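Local structure of insecticidal Delta-Endotoxin Cry8Ea1 (Bacillus Thuringiensis, 3EB7) at residues K194-R208 with Y257-I271. The protein is an insecticidal crystal toxin active against beetle larvae of Holotrichia parallela, and probably kills by forming pores in gut-cell membranes, as in other three-domain Cry toxins. Residues are numbered along the deposited sequence; the frame is centred on the assembly and turned at random. Where two conformers were deposited one is given.
Sequences KGSNAKQWVEYNRFR and YDSAPSFNTLESTFI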
ATOM      1  N   LYS A 194     -12.257   8.145  15.219  1.00 21.58           N
ATOM      2  CA  LYS A 194     -13.663   7.959  14.808  1.00 22.19           C
ATOM      3  C   LYS A 194     -14.549   9.010  15.491  1.00 22.39           C
ATOM      4  O   LYS A 194     -14.488   9.176  16.699  1.00 22.46           O
ATOM      5  CB  LYS A 194     -14.137   6.558  15.153  1.00 22.60           C
ATOM      6  CG  LYS A 194     -15.363   6.091  14.425  1.00 26.50           C
ATOM      7  CD  LYS A 194     -15.685   4.669  14.850  1.00 36.00           C
ATOM      8  CE  LYS A 194     -16.821   4.016  14.041  1.00 38.89           C
ATOM      9  NZ  LYS A 194     -18.041   4.899  13.925  1.00 42.86           N
ATOM     10  N   GLY A 195     -15.341   9.740  14.708  1.00 22.45           N
ATOM     11  CA  GLY A 195     -16.144  10.824  15.232  1.00 22.11           C
ATOM     12  C   GLY A 195     -17.579  10.741  14.784  1.00 22.54           C
ATOM     13  O   GLY A 195     -18.078   9.666  14.470  1.00 23.06           O
ATOM     14  N   SER A 196     -18.244  11.882  14.737  1.00 22.16           N
ATOM     15  CA  SER A 196     -19.636  11.931  14.356  1.00 21.92           C
ATOM     16  C   SER A 196     -19.893  12.890  13.175  1.00 21.12           C
ATOM     17  O   SER A 196     -20.916  12.748  12.493  1.00 20.29           O
ATOM     18  CB  SER A 196     -20.443  12.373  15.562  1.00 22.60           C
ATOM     19  OG  SER A 196     -20.039  13.706  15.905  1.00 25.88           O
ATOM     20  N   ASN A 197     -18.984  13.849  12.920  1.00 19.31           N
ATOM     21  CA  ASN A 197     -19.238  14.818  11.837  1.00 18.68           C
ATOM     22  C   ASN A 197     -18.295  14.678  10.652  1.00 17.93           C
ATOM     23  O   ASN A 197     -17.331  13.921  10.692  1.00 17.18           O
ATOM     24  CB  ASN A 197     -19.289  16.278  12.357  1.00 18.60           C
ATOM     25  CG  ASN A 197     -17.950  16.738  12.902  1.00 21.59           C
ATOM     26  OD1 ASN A 197     -16.882  16.360  12.385  1.00 23.86           O
ATOM     27  ND2 ASN A 197     -17.985  17.547  13.947  1.00 21.82           N
ATOM     28  N   ALA A 198     -18.564  15.442   9.598  1.00 18.25           N
ATOM     29  CA  ALA A 198     -17.802  15.321   8.339  1.00 17.73           C
ATOM     30  C   ALA A 198     -16.343  15.800   8.457  1.00 17.40           C
ATOM     31  O   ALA A 198     -15.476  15.257   7.816  1.00 18.62           O
ATOM     32  CB  ALA A 198     -18.552  16.035   7.179  1.00 17.36           C
ATOM     33  N   LYS A 199     -16.077  16.777   9.310  1.00 18.00           N
ATOM     34  CA  LYS A 199     -14.742  17.289   9.520  1.00 18.12           C
ATOM     35  C   LYS A 199     -13.915  16.196  10.160  1.00 18.25           C
ATOM     36  O   LYS A 199     -12.806  15.908   9.703  1.00 18.51           O
ATOM     37  CB  LYS A 199     -14.784  18.517  10.427  1.00 18.58           C
ATOM     38  CG  LYS A 199     -13.431  19.143  10.778  1.00 20.74           C
ATOM     39  CD  LYS A 199     -13.647  20.302  11.717  1.00 26.40           C
ATOM     40  CE  LYS A 199     -12.326  20.792  12.353  1.00 32.61           C
ATOM     41  NZ  LYS A 199     -11.828  22.045  11.736  1.00 33.81           N
ATOM     42  N   GLN A 200     -14.457  15.568  11.206  1.00 17.97           N
ATOM     43  CA  GLN A 200     -13.813  14.412  11.811  1.00 17.29           C
ATOM     44  C   GLN A 200     -13.578  13.297  10.798  1.00 17.52           C
ATOM     45  O   GLN A 200     -12.544  12.674  10.806  1.00 17.81           O
ATOM     46  CB  GLN A 200     -14.671  13.913  12.944  1.00 17.86           C
ATOM     47  CG  GLN A 200     -14.611  14.842  14.177  1.00 19.65           C
ATOM     48  CD  GLN A 200     -15.662  14.505  15.204  1.00 20.60           C
ATOM     49  OE1 GLN A 200     -16.730  14.002  14.878  1.00 23.56           O
ATOM     50  NE2 GLN A 200     -15.373  14.806  16.458  1.00 22.87           N
ATOM     51  N   TRP A 201     -14.533  13.048   9.899  1.00 17.43           N
ATOM     52  CA  TRP A 201     -14.294  12.039   8.879  1.00 17.07           C
ATOM     53  C   TRP A 201     -13.033  12.364   8.020  1.00 16.96           C
ATOM     54  O   TRP A 201     -12.205  11.497   7.775  1.00 15.98           O
ATOM     55  CB  TRP A 201     -15.541  11.804   8.028  1.00 15.60           C
ATOM     56  CG  TRP A 201     -15.314  10.616   7.164  1.00 16.41           C
ATOM     57  CD1 TRP A 201     -15.638   9.316   7.441  1.00 12.92           C
ATOM     58  CD2 TRP A 201     -14.674  10.610   5.870  1.00 14.48           C
ATOM     59  NE1 TRP A 201     -15.221   8.510   6.408  1.00 13.93           N
ATOM     60  CE2 TRP A 201     -14.651   9.281   5.427  1.00 13.71           C
ATOM     61  CE3 TRP A 201     -14.133  11.614   5.051  1.00 14.57           C
ATOM     62  CZ2 TRP A 201     -14.103   8.913   4.198  1.00 15.94           C
ATOM     63  CZ3 TRP A 201     -13.569  11.253   3.825  1.00 14.00           C
ATOM     64  CH2 TRP A 201     -13.565   9.915   3.410  1.00 15.16           C
ATOM     65  N   VAL A 202     -12.900  13.617   7.582  1.00 17.71           N
ATOM     66  CA  VAL A 202     -11.692  14.060   6.821  1.00 17.92           C
ATOM     67  C   VAL A 202     -10.385  13.730   7.571  1.00 18.13           C
ATOM     68  O   VAL A 202      -9.428  13.214   6.977  1.00 19.26           O
ATOM     69  CB  VAL A 202     -11.780  15.578   6.456  1.00 17.61           C
ATOM     70  CG1 VAL A 202     -10.496  16.070   5.758  1.00 18.79           C
ATOM     71  CG2 VAL A 202     -12.971  15.833   5.591  1.00 15.53           C
ATOM     72  N   GLU A 203     -10.378  13.978   8.874  1.00 18.24           N
ATOM     73  CA  GLU A 203      -9.226  13.710   9.741  1.00 19.97           C
ATOM     74  C   GLU A 203      -8.925  12.227   9.859  1.00 18.86           C
ATOM     75  O   GLU A 203      -7.771  11.775   9.754  1.00 18.67           O
ATOM     76  CB  GLU A 203      -9.465  14.327  11.127  1.00 19.61           C
ATOM     77  CG  GLU A 203      -9.635  15.864  11.038  1.00 22.72           C
ATOM     78  CD  GLU A 203     -10.217  16.525  12.305  1.00 23.44           C
ATOM     79  OE1 GLU A 203     -10.205  17.762  12.348  1.00 31.34           O
ATOM     80  OE2 GLU A 203     -10.681  15.845  13.246  1.00 27.82           O
ATOM     81  N   TYR A 204      -9.990  11.464  10.054  1.00 18.04           N
ATOM     82  CA  TYR A 204      -9.892  10.023  10.232  1.00 17.08           C
ATOM     83  C   TYR A 204      -9.351   9.393   8.936  1.00 16.49           C
ATOM     84  O   TYR A 204      -8.424   8.603   8.943  1.00 16.33           O
ATOM     85  CB  TYR A 204     -11.325   9.539  10.575  1.00 17.38           C
ATOM     86  CG  TYR A 204     -11.568   8.059  10.583  1.00 17.89           C
ATOM     87  CD1 TYR A 204     -11.911   7.379   9.405  1.00 17.91           C
ATOM     88  CD2 TYR A 204     -11.454   7.330  11.770  1.00 14.54           C
ATOM     89  CE1 TYR A 204     -12.161   6.003   9.410  1.00 17.34           C
ATOM     90  CE2 TYR A 204     -11.696   5.981  11.800  1.00 17.75           C
ATOM     91  CZ  TYR A 204     -12.065   5.308  10.623  1.00 20.67           C
ATOM     92  OH  TYR A 204     -12.306   3.933  10.679  1.00 19.74           O
ATOM     93  N   ASN A 205      -9.940   9.760   7.807  1.00 16.48           N
ATOM     94  CA  ASN A 205      -9.484   9.274   6.534  1.00 15.82           C
ATOM     95  C   ASN A 205      -8.061   9.729   6.126  1.00 15.87           C
ATOM     96  O   ASN A 205      -7.355   9.002   5.451  1.00 16.26           O
ATOM     97  CB  ASN A 205     -10.496   9.665   5.483  1.00 16.45           C
ATOM     98  CG  ASN A 205     -10.113   9.155   4.140  1.00 20.21           C
ATOM     99  OD1 ASN A 205     -10.109   7.931   3.907  1.00 25.56           O
ATOM    100  ND2 ASN A 205      -9.707  10.070   3.251  1.00 20.61           N
ATOM    101  N   ARG A 206      -7.650  10.925   6.551  0.50 15.89           N
ATOM    102  CA  ARG A 206      -6.280  11.402   6.331  0.50 16.30           C
ATOM    103  C   ARG A 206      -5.265  10.533   7.098  0.50 16.04           C
ATOM    104  O   ARG A 206      -4.184  10.217   6.568  0.50 16.37           O
ATOM    105  CB  ARG A 206      -6.156  12.907   6.710  0.50 16.18           C
ATOM    106  CG  ARG A 206      -4.805  13.575   6.359  0.50 17.41           C
ATOM    107  CD  ARG A 206      -4.742  15.050   6.819  0.50 17.16           C
ATOM    108  NE  ARG A 206      -4.874  15.175   8.279  0.50 18.94           N
ATOM    109  CZ  ARG A 206      -5.776  15.929   8.912  0.50 18.64           C
ATOM    110  NH1 ARG A 206      -6.650  16.692   8.236  0.50 17.94           N
ATOM    111  NH2 ARG A 206      -5.784  15.933  10.232  0.50 14.34           N
ATOM    112  N   PHE A 207      -5.599  10.141   8.338  1.00 15.86           N
ATOM    113  CA  PHE A 207      -4.701   9.270   9.148  1.00 14.22           C
ATOM    114  C   PHE A 207      -4.631   7.913   8.456  1.00 15.53           C
ATOM    115  O   PHE A 207      -3.546   7.395   8.241  1.00 16.97           O
ATOM    116  CB  PHE A 207      -5.248   9.090  10.565  1.00 14.64           C
ATOM    117  CG  PHE A 207      -4.455   8.109  11.425  1.00 15.47           C
ATOM    118  CD1 PHE A 207      -3.568   8.573  12.397  1.00 15.27           C
ATOM    119  CD2 PHE A 207      -4.615   6.725  11.278  1.00 14.01           C
ATOM    120  CE1 PHE A 207      -2.815   7.648  13.204  1.00 14.50           C
ATOM    121  CE2 PHE A 207      -3.868   5.826  12.034  1.00 15.19           C
ATOM    122  CZ  PHE A 207      -2.982   6.289  13.005  1.00 16.05           C
ATOM    123  N   ARG A 208      -5.795   7.340   8.115  1.00 15.27           N
ATOM    124  CA  ARG A 208      -5.882   6.135   7.331  1.00 15.83           C
ATOM    125  C   ARG A 208      -5.006   6.127   6.081  1.00 16.33           C
ATOM    126  O   ARG A 208      -4.220   5.196   5.879  1.00 16.22           O
ATOM    127  CB  ARG A 208      -7.333   5.864   6.907  1.00 15.55           C
ATOM    128  CG  ARG A 208      -7.426   4.640   6.007  1.00 15.44           C
ATOM    129  CD  ARG A 208      -8.848   4.089   5.761  1.00 15.77           C
ATOM    130  NE  ARG A 208      -9.851   5.134   5.545  1.00 15.87           N
ATOM    131  CZ  ARG A 208     -11.146   5.008   5.838  1.00 13.96           C
ATOM    132  NH1 ARG A 208     -11.642   3.878   6.343  1.00 10.56           N
ATOM    133  NH2 ARG A 208     -11.961   6.021   5.612  1.00 15.88           N
ATOM    134  N   TYR A 257     -17.741  20.889   4.659  1.00 23.10           N
ATOM    135  CA  TYR A 257     -18.182  20.028   5.763  1.00 23.49           C
ATOM    136  C   TYR A 257     -18.862  20.757   6.900  1.00 24.29           C
ATOM    137  O   TYR A 257     -19.176  20.171   7.930  1.00 24.58           O
ATOM    138  CB  TYR A 257     -16.999  19.211   6.289  1.00 23.48           C
ATOM    139  CG  TYR A 257     -15.766  19.988   6.734  1.00 22.76           C
ATOM    140  CD1 TYR A 257     -15.851  21.012   7.688  1.00 23.04           C
ATOM    141  CD2 TYR A 257     -14.511  19.633   6.274  1.00 22.06           C
ATOM    142  CE1 TYR A 257     -14.726  21.688   8.127  1.00 22.56           C
ATOM    143  CE2 TYR A 257     -13.374  20.306   6.690  1.00 22.77           C
ATOM    144  CZ  TYR A 257     -13.493  21.332   7.605  1.00 23.78           C
ATOM    145  OH  TYR A 257     -12.383  21.989   8.025  1.00 26.48           O
ATOM    146  N   ASP A 258     -19.082  22.050   6.708  1.00 25.92           N
ATOM    147  CA  ASP A 258     -19.836  22.876   7.662  1.00 26.94           C
ATOM    148  C   ASP A 258     -21.276  22.414   7.704  1.00 26.92           C
ATOM    149  O   ASP A 258     -21.935  22.520   8.731  1.00 26.81           O
ATOM    150  CB  ASP A 258     -19.852  24.342   7.205  1.00 27.00           C
ATOM    151  CG  ASP A 258     -18.575  25.096   7.557  1.00 29.69           C
ATOM    152  OD1 ASP A 258     -17.723  24.565   8.331  1.00 27.64           O
ATOM    153  OD2 ASP A 258     -18.451  26.245   7.035  1.00 31.25           O
ATOM    154  N   SER A 259     -21.796  21.975   6.561  1.00 26.85           N
ATOM    155  CA  SER A 259     -23.160  21.456   6.543  1.00 27.28           C
ATOM    156  C   SER A 259     -23.236  20.238   5.634  1.00 26.14           C
ATOM    157  O   SER A 259     -23.482  20.343   4.450  1.00 26.03           O
ATOM    158  CB  SER A 259     -24.148  22.555   6.172  1.00 27.83           C
ATOM    159  OG  SER A 259     -25.480  22.116   6.349  1.00 31.64           O
ATOM    160  N   ALA A 260     -22.985  19.068   6.215  1.00 25.48           N
ATOM    161  CA  ALA A 260     -22.761  17.849   5.445  1.00 24.38           C
ATOM    162  C   ALA A 260     -23.240  16.658   6.276  1.00 23.29           C
ATOM    163  O   ALA A 260     -23.503  16.832   7.445  1.00 23.06           O
ATOM    164  CB  ALA A 260     -21.305  17.718   5.135  1.00 23.83           C
ATOM    165  N   PRO A 261     -23.357  15.454   5.665  1.00 22.79           N
ATOM    166  CA  PRO A 261     -23.785  14.244   6.402  1.00 22.76           C
ATOM    167  C   PRO A 261     -22.827  13.816   7.553  1.00 21.52           C
ATOM    168  O   PRO A 261     -21.676  14.229   7.610  1.00 22.42           O
ATOM    169  CB  PRO A 261     -23.821  13.149   5.309  1.00 21.90           C
ATOM    170  CG  PRO A 261     -23.781  13.845   4.046  1.00 23.15           C
ATOM    171  CD  PRO A 261     -23.135  15.168   4.238  1.00 22.41           C
ATOM    172  N   SER A 262     -23.314  12.971   8.433  1.00 20.74           N
ATOM    173  CA  SER A 262     -22.541  12.443   9.531  1.00 20.18           C
ATOM    174  C   SER A 262     -21.329  11.678   9.028  1.00 19.46           C
ATOM    175  O   SER A 262     -21.267  11.308   7.846  1.00 19.53           O
ATOM    176  CB  SER A 262     -23.396  11.473  10.324  1.00 19.51           C
ATOM    177  OG  SER A 262     -23.709  10.378   9.484  1.00 18.33           O
ATOM    178  N   PHE A 263     -20.385  11.472   9.952  1.00 19.24           N
ATOM    179  CA  PHE A 263     -19.275  10.543   9.829  1.00 18.73           C
ATOM    180  C   PHE A 263     -19.661   9.198   9.167  1.00 18.79           C
ATOM    181  O   PHE A 263     -19.057   8.805   8.134  1.00 17.85           O
ATOM    182  CB  PHE A 263     -18.674  10.251  11.211  1.00 17.09           C
ATOM    183  CG  PHE A 263     -17.367   9.481  11.154  1.00 17.53           C
ATOM    184  CD1 PHE A 263     -16.147  10.152  11.283  1.00 15.33           C
ATOM    185  CD2 PHE A 263     -17.349   8.101  10.949  1.00 16.35           C
ATOM    186  CE1 PHE A 263     -14.945   9.460  11.218  1.00 14.64           C
ATOM    187  CE2 PHE A 263     -16.149   7.393  10.874  1.00 15.60           C
ATOM    188  CZ  PHE A 263     -14.942   8.076  11.017  1.00 16.35           C
ATOM    189  N   ASN A 264     -20.623   8.491   9.786  1.00 19.50           N
ATOM    190  CA  ASN A 264     -21.047   7.169   9.304  1.00 19.41           C
ATOM    191  C   ASN A 264     -21.609   7.240   7.904  1.00 18.89           C
ATOM    192  O   ASN A 264     -21.384   6.316   7.097  1.00 20.31           O
ATOM    193  CB  ASN A 264     -22.057   6.490  10.217  1.00 19.19           C
ATOM    194  CG  ASN A 264     -21.474   6.112  11.577  1.00 23.13           C
ATOM    195  OD1 ASN A 264     -20.271   5.886  11.728  1.00 26.29           O
ATOM    196  ND2 ASN A 264     -22.349   6.025  12.580  1.00 24.59           N
ATOM    197  N   THR A 265     -22.350   8.297   7.598  1.00 17.21           N
ATOM    198  CA  THR A 265     -22.873   8.449   6.237  1.00 17.06           C
ATOM    199  C   THR A 265     -21.718   8.598   5.220  1.00 17.18           C
ATOM    200  O   THR A 265     -21.760   8.008   4.152  1.00 18.36           O
ATOM    201  CB  THR A 265     -23.791   9.663   6.163  1.00 16.85           C
ATOM    202  OG1 THR A 265     -24.764   9.599   7.224  1.00 17.69           O
ATOM    203  CG2 THR A 265     -24.474   9.764   4.827  1.00 15.85           C
ATOM    204  N   LEU A 266     -20.691   9.383   5.552  1.00 17.00           N
ATOM    205  CA  LEU A 266     -19.513   9.534   4.676  1.00 17.07           C
ATOM    206  C   LEU A 266     -18.716   8.232   4.513  1.00 17.30           C
ATOM    207  O   LEU A 266     -18.316   7.896   3.399  1.00 17.11           O
ATOM    208  CB  LEU A 266     -18.576  10.656   5.151  1.00 15.91           C
ATOM    209  CG  LEU A 266     -19.178  12.067   5.137  1.00 16.81           C
ATOM    210  CD1 LEU A 266     -18.064  13.074   5.280  1.00 13.76           C
ATOM    211  CD2 LEU A 266     -19.991  12.341   3.792  1.00 14.04           C
ATOM    212  N   GLU A 267     -18.479   7.532   5.613  1.00 17.32           N
ATOM    213  CA  GLU A 267     -17.715   6.289   5.566  1.00 19.62           C
ATOM    214  C   GLU A 267     -18.426   5.247   4.686  1.00 20.59           C
ATOM    215  O   GLU A 267     -17.800   4.562   3.891  1.00 21.42           O
ATOM    216  CB  GLU A 267     -17.450   5.737   6.980  1.00 19.21           C
ATOM    217  CG  GLU A 267     -16.556   4.496   7.023  1.00 20.35           C
ATOM    218  CD  GLU A 267     -15.055   4.751   6.645  1.00 23.20           C
ATOM    219  OE1 GLU A 267     -14.611   5.915   6.522  1.00 25.04           O
ATOM    220  OE2 GLU A 267     -14.297   3.762   6.487  1.00 22.74           O
ATOM    221  N   SER A 268     -19.739   5.168   4.786  1.00 21.80           N
ATOM    222  CA  SER A 268     -20.477   4.207   3.973  1.00 23.45           C
ATOM    223  C   SER A 268     -20.765   4.687   2.516  1.00 23.42           C
ATOM    224  O   SER A 268     -21.140   3.895   1.657  1.00 23.29           O
ATOM    225  CB  SER A 268     -21.728   3.742   4.737  1.00 23.41           C
ATOM    226  OG  SER A 268     -22.811   4.552   4.373  1.00 26.68           O
ATOM    227  N   THR A 269     -20.513   5.963   2.222  1.00 23.75           N
ATOM    228  CA  THR A 269     -20.741   6.501   0.877  1.00 23.31           C
ATOM    229  C   THR A 269     -19.450   6.825   0.100  1.00 23.35           C
ATOM    230  O   THR A 269     -19.376   6.524  -1.109  1.00 23.75           O
ATOM    231  CB  THR A 269     -21.635   7.765   0.912  1.00 24.01           C
ATOM    232  OG1 THR A 269     -22.771   7.559   1.768  1.00 24.40           O
ATOM    233  CG2 THR A 269     -22.098   8.136  -0.453  1.00 24.18           C
ATOM    234  N   PHE A 270     -18.456   7.444   0.758  1.00 21.81           N
ATOM    235  CA  PHE A 270     -17.193   7.775   0.098  1.00 20.83           C
ATOM    236  C   PHE A 270     -16.287   6.565  -0.198  1.00 21.45           C
ATOM    237  O   PHE A 270     -15.500   6.588  -1.157  1.00 21.16           O
ATOM    238  CB  PHE A 270     -16.394   8.760   0.923  1.00 20.76           C
ATOM    239  CG  PHE A 270     -16.760  10.201   0.706  1.00 20.08           C
ATOM    240  CD1 PHE A 270     -16.493  11.139   1.695  1.00 19.80           C
ATOM    241  CD2 PHE A 270     -17.353  10.631  -0.476  1.00 19.12           C
ATOM    242  CE1 PHE A 270     -16.776  12.484   1.507  1.00 20.07           C
ATOM    243  CE2 PHE A 270     -17.636  11.993  -0.685  1.00 20.59           C
ATOM    244  CZ  PHE A 270     -17.359  12.914   0.297  1.00 20.33           C
ATOM    245  N   ILE A 271     -16.394   5.540   0.649  1.00 20.19           N
ATOM    246  CA  ILE A 271     -15.589   4.348   0.610  1.00 19.97           C
ATOM    247  C   ILE A 271     -16.412   3.246  -0.083  1.00 20.79           C
ATOM    248  O   ILE A 271     -17.579   3.028   0.232  1.00 20.18           O
ATOM    249  CB  ILE A 271     -15.148   3.914   2.059  1.00 19.92           C
ATOM    250  CG1 ILE A 271     -14.440   5.072   2.774  1.00 18.53           C
ATOM    251  CG2 ILE A 271     -14.201   2.673   2.063  1.00 19.61           C
ATOM    252  CD1 ILE A 271     -13.291   5.692   1.986  1.00 16.72           C
TER
HETATM  253  O   HOH W   1     -21.195  16.552   9.376  1.00 20.77           O
HETATM  254  O   HOH W   2     -18.436  19.090  10.092  1.00 23.88           O
HETATM  255  O   HOH W   3     -13.532  24.130  10.292  1.00 47.39           O
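Tyr257 lies flat against the first turn of helix 198-208: Lys199 CB stands over the centre of its ring, 12° off the normal, and Lys199 CG follows toward the hydroxyl end. Ala198 CB fits between Tyr257 CB, Ala260 CB and Leu266 CD1, and one water links Ala198 N to Pro261 O. At Phe263 the backbone N donates a hydrogen bond to Ser196 O (2.9 Å), nearly straight at the hydrogen but from above the carbonyl plane. With CG anti to the backbone N (chi1 -170°), the Phe263 ring slots in between Gly195 N, 3.4 Å above the ring plane toward its rim, and Trp201 CD1 over the centre of the opposite face. Trp201 thus meets it edge-to-face, while Phe263 CZ points into the centre of the Tyr204 ring (planes at 79°), a second T-shaped pair. In the three-domain Cry fold this joins the last long helix of the N-terminal helical bundle to the short helix that precedes strand 278-292 of the beta-rich second domain; the axes of segments 198-208 and 263-270 approach to 8.8 Å. Trp201 is a knob in the hole formed by Phe263, Leu266, Glu267 and Phe270, with Leu266 CB over its five-membered ring. The carboxylate of Glu267 is bound end-on by Arg208, NH1 to OE2 (2.7 Å) and NH2 to OE1 (2.8 Å), both through syn lone pairs and near the guanidinium plane. Glu267 OE1 also takes Trp201 NE1 (2.7 Å) on its anti lone pair, which should favour the charged carboxylate. Asn205 OD1 receives NE and NH2 of Arg208 side-on and in the guanidinium plane, so that together with Glu267 it restrains the group's rotation. Phe270 CD1 lies over the outer rim of the six-membered ring of Trp201, near CZ3 and CH2, and Ile271 CD1 reaches that ring's edge at CZ2 (4.0 Å).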